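Local coordinates for protein, Family 18 Chitinase (Crocus vernus, PDB 3SIM) that probably binds chitin and hydrolyses its glycosidic bonds, as a plant chitinase of glycosyl hydrolase family 18 built on a TIM barrel, at residues A[183-187]-A[188-192]. Residues are numbered along the deposited sequence; the frame is centred on the assembly and turned at random.
Sequences INYQF and KAYDS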
ATOM      1  N   ILE A 183       1.179  -6.554  -6.119  1.00  9.57           N
ATOM      2  CA  ILE A 183       0.959  -5.253  -6.657  1.00  9.59           C
ATOM      3  C   ILE A 183      -0.455  -4.778  -6.346  1.00  9.34           C
ATOM      4  O   ILE A 183      -1.403  -5.269  -6.857  1.00  8.94           O
ATOM      5  CB  ILE A 183       1.259  -5.220  -8.156  1.00  9.64           C
ATOM      6  CG1 ILE A 183       2.611  -5.824  -8.439  1.00 10.28           C
ATOM      7  CG2 ILE A 183       1.172  -3.800  -8.717  1.00 11.53           C
ATOM      8  CD1 ILE A 183       2.849  -6.008  -9.798  1.00 15.89           C
ATOM      9  N   ASN A 184      -0.526  -3.824  -5.459  1.00  8.39           N
ATOM     10  CA  ASN A 184      -1.745  -3.219  -5.065  1.00  7.51           C
ATOM     11  C   ASN A 184      -2.131  -2.050  -5.988  1.00  6.90           C
ATOM     12  O   ASN A 184      -1.995  -0.919  -5.634  1.00  7.05           O
ATOM     13  CB  ASN A 184      -1.754  -2.850  -3.588  1.00  7.59           C
ATOM     14  CG  ASN A 184      -1.315  -3.992  -2.659  1.00 11.42           C
ATOM     15  OD1 ASN A 184      -1.618  -5.153  -2.835  1.00 10.35           O
ATOM     16  ND2 ASN A 184      -0.650  -3.601  -1.640  1.00 10.75           N
ATOM     17  N   TYR A 185      -2.623  -2.399  -7.177  1.00  6.49           N
ATOM     18  CA  TYR A 185      -2.900  -1.428  -8.219  1.00  6.96           C
ATOM     19  C   TYR A 185      -4.073  -0.591  -7.774  1.00  7.45           C
ATOM     20  O   TYR A 185      -4.964  -1.074  -7.224  1.00  8.00           O
ATOM     21  CB  TYR A 185      -3.158  -2.055  -9.596  1.00  6.99           C
ATOM     22  CG  TYR A 185      -2.813  -1.220 -10.770  1.00  8.36           C
ATOM     23  CD1 TYR A 185      -3.777  -0.510 -11.465  1.00  7.86           C
ATOM     24  CD2 TYR A 185      -1.523  -1.138 -11.225  1.00  9.97           C
ATOM     25  CE1 TYR A 185      -3.475   0.235 -12.584  1.00  4.75           C
ATOM     26  CE2 TYR A 185      -1.192  -0.393 -12.289  1.00  9.56           C
ATOM     27  CZ  TYR A 185      -2.162   0.321 -12.977  1.00 10.74           C
ATOM     28  OH  TYR A 185      -1.821   1.097 -14.016  1.00 10.65           O
ATOM     29  N   GLN A 186      -3.935   0.697  -7.956  1.00  8.38           N
ATOM     30  CA  GLN A 186      -4.856   1.709  -7.493  1.00  8.83           C
ATOM     31  C   GLN A 186      -5.962   1.987  -8.583  1.00  9.64           C
ATOM     32  O   GLN A 186      -5.930   2.943  -9.315  1.00 10.24           O
ATOM     33  CB  GLN A 186      -4.095   2.954  -6.971  1.00  8.88           C
ATOM     34  CG  GLN A 186      -3.151   2.796  -5.774  1.00  8.65           C
ATOM     35  CD  GLN A 186      -2.775   4.139  -5.123  1.00 13.74           C
ATOM     36  OE1 GLN A 186      -1.627   4.443  -4.930  1.00 12.10           O
ATOM     37  NE2 GLN A 186      -3.765   4.911  -4.812  1.00  5.77           N
ATOM     38  N   PHE A 187      -6.921   1.100  -8.643  1.00  9.92           N
ATOM     39  CA  PHE A 187      -8.012   1.178  -9.590  1.00 11.17           C
ATOM     40  C   PHE A 187      -8.905   2.429  -9.350  1.00 11.81           C
ATOM     41  O   PHE A 187      -9.533   2.888 -10.226  1.00 11.39           O
ATOM     42  CB  PHE A 187      -8.789  -0.146  -9.751  1.00  9.60           C
ATOM     43  CG  PHE A 187      -8.017  -1.247 -10.445  1.00 11.18           C
ATOM     44  CD1 PHE A 187      -8.011  -1.379 -11.802  1.00  9.74           C
ATOM     45  CD2 PHE A 187      -7.295  -2.139  -9.723  1.00  8.27           C
ATOM     46  CE1 PHE A 187      -7.295  -2.364 -12.398  1.00 12.78           C
ATOM     47  CE2 PHE A 187      -6.603  -3.109 -10.316  1.00 10.26           C
ATOM     48  CZ  PHE A 187      -6.583  -3.221 -11.652  1.00 10.82           C
ATOM     49  N   LYS A 188      -8.851   2.999  -8.166  1.00 12.21           N
ATOM     50  CA  LYS A 188      -9.604   4.216  -7.904  1.00 13.42           C
ATOM     51  C   LYS A 188      -9.129   5.420  -8.757  1.00 13.22           C
ATOM     52  O   LYS A 188      -9.802   6.361  -8.898  1.00 12.07           O
ATOM     53  CB  LYS A 188      -9.758   4.525  -6.412  1.00 14.52           C
ATOM     54  CG  LYS A 188      -8.538   4.559  -5.602  1.00 19.39           C
ATOM     55  CD  LYS A 188      -8.096   3.144  -5.168  0.50 20.06           C
ATOM     56  CE  LYS A 188      -6.904   3.163  -4.276  1.00 24.14           C
ATOM     57  NZ  LYS A 188      -6.600   4.435  -3.990  1.00 18.44           N
ATOM     58  N   ALA A 189      -7.979   5.293  -9.376  1.00 12.87           N
ATOM     59  CA  ALA A 189      -7.438   6.268 -10.292  1.00 13.09           C
ATOM     60  C   ALA A 189      -8.231   6.513 -11.593  1.00 13.21           C
ATOM     61  O   ALA A 189      -8.182   7.545 -12.120  1.00 13.18           O
ATOM     62  CB  ALA A 189      -5.987   6.034 -10.552  1.00 12.99           C
ATOM     63  N   TYR A 190      -8.940   5.520 -12.060  1.00 12.73           N
ATOM     64  CA  TYR A 190      -9.760   5.665 -13.235  1.00 13.33           C
ATOM     65  C   TYR A 190     -11.027   6.506 -12.986  1.00 16.35           C
ATOM     66  O   TYR A 190     -11.404   6.708 -11.856  1.00 15.82           O
ATOM     67  CB  TYR A 190     -10.099   4.306 -13.796  1.00 11.96           C
ATOM     68  CG  TYR A 190      -8.921   3.493 -14.328  1.00 12.40           C
ATOM     69  CD1 TYR A 190      -8.405   3.720 -15.583  1.00 13.01           C
ATOM     70  CD2 TYR A 190      -8.390   2.462 -13.610  1.00 12.77           C
ATOM     71  CE1 TYR A 190      -7.396   2.986 -16.063  1.00 13.55           C
ATOM     72  CE2 TYR A 190      -7.366   1.750 -14.083  1.00 12.06           C
ATOM     73  CZ  TYR A 190      -6.868   2.018 -15.303  1.00 11.05           C
ATOM     74  OH  TYR A 190      -5.883   1.293 -15.770  1.00 16.06           O
ATOM     75  N   ASP A 191     -11.687   6.942 -14.050  1.00 17.89           N
ATOM     76  CA  ASP A 191     -12.892   7.767 -13.973  1.00 20.49           C
ATOM     77  C   ASP A 191     -14.028   7.086 -13.271  1.00 20.48           C
ATOM     78  O   ASP A 191     -14.140   5.926 -13.280  1.00 18.77           O
ATOM     79  CB  ASP A 191     -13.512   8.046 -15.331  1.00 22.14           C
ATOM     80  CG  ASP A 191     -12.719   8.872 -16.164  1.00 28.18           C
ATOM     81  OD1 ASP A 191     -11.945   9.709 -15.695  1.00 35.23           O
ATOM     82  OD2 ASP A 191     -12.854   8.640 -17.336  1.00 38.00           O
ATOM     83  N   SER A 192     -14.900   7.906 -12.724  1.00 21.66           N
ATOM     84  CA  SER A 192     -16.122   7.516 -12.034  1.00 23.59           C
ATOM     85  C   SER A 192     -17.136   6.811 -12.961  1.00 23.93           C
ATOM     86  O   SER A 192     -17.909   6.037 -12.533  1.00 25.39           O
ATOM     87  CB  SER A 192     -16.724   8.722 -11.300  1.00 23.71           C
ATOM     88  OG  SER A 192     -17.249   9.671 -12.177  1.00 24.64           O
TER
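Lys188 folds back over the turn it belongs to: CE lies 3.9 Å from Gln186 CB, although the CB bond of Lys188 points away from 183-187. The turn is a short 3-10 segment just after strand 182-184, in the loop that leads to helix 196-209 of the family 18 TIM barrel. Two i to i+3 backbone hydrogen bonds define it. Ala189 N donates to Gln186 O at 3.1 Å, with an N-H...O angle of 162°; Tyr190 N reaches Phe187 O at 3.3 Å. Both donors stand well above the carbonyl planes, away from the lone pairs. For Lys188, CG sits between the backbone N and the carbonyl carbon (chi1 53°), and bends at chi2 and again at chi4 bring the chain back toward Gln186. Its ammonium also makes a cation-pi contact with Trp253. An alanine here would probably leave Trp253 without its cation and take away the CE methylene that rests against Gln186 CB. Three aromatic rings gather away from the lysine. Tyr185 CD1 stands 3.9 Å above the centre of the Phe187 ring, while Tyr185 OH is hydrogen-bonded to Asp166 and Lys209. Tyr190 runs beside Phe187, pointing the same way, and stacks on Tyr202. Phe187 and Tyr190 meet obliquely, CD1 of Phe187 lying 3.9 Å from CE2 of Tyr190, and the edge of the tyrosine ring faces Phe187 O, with CD2 3.6 Å from that oxygen.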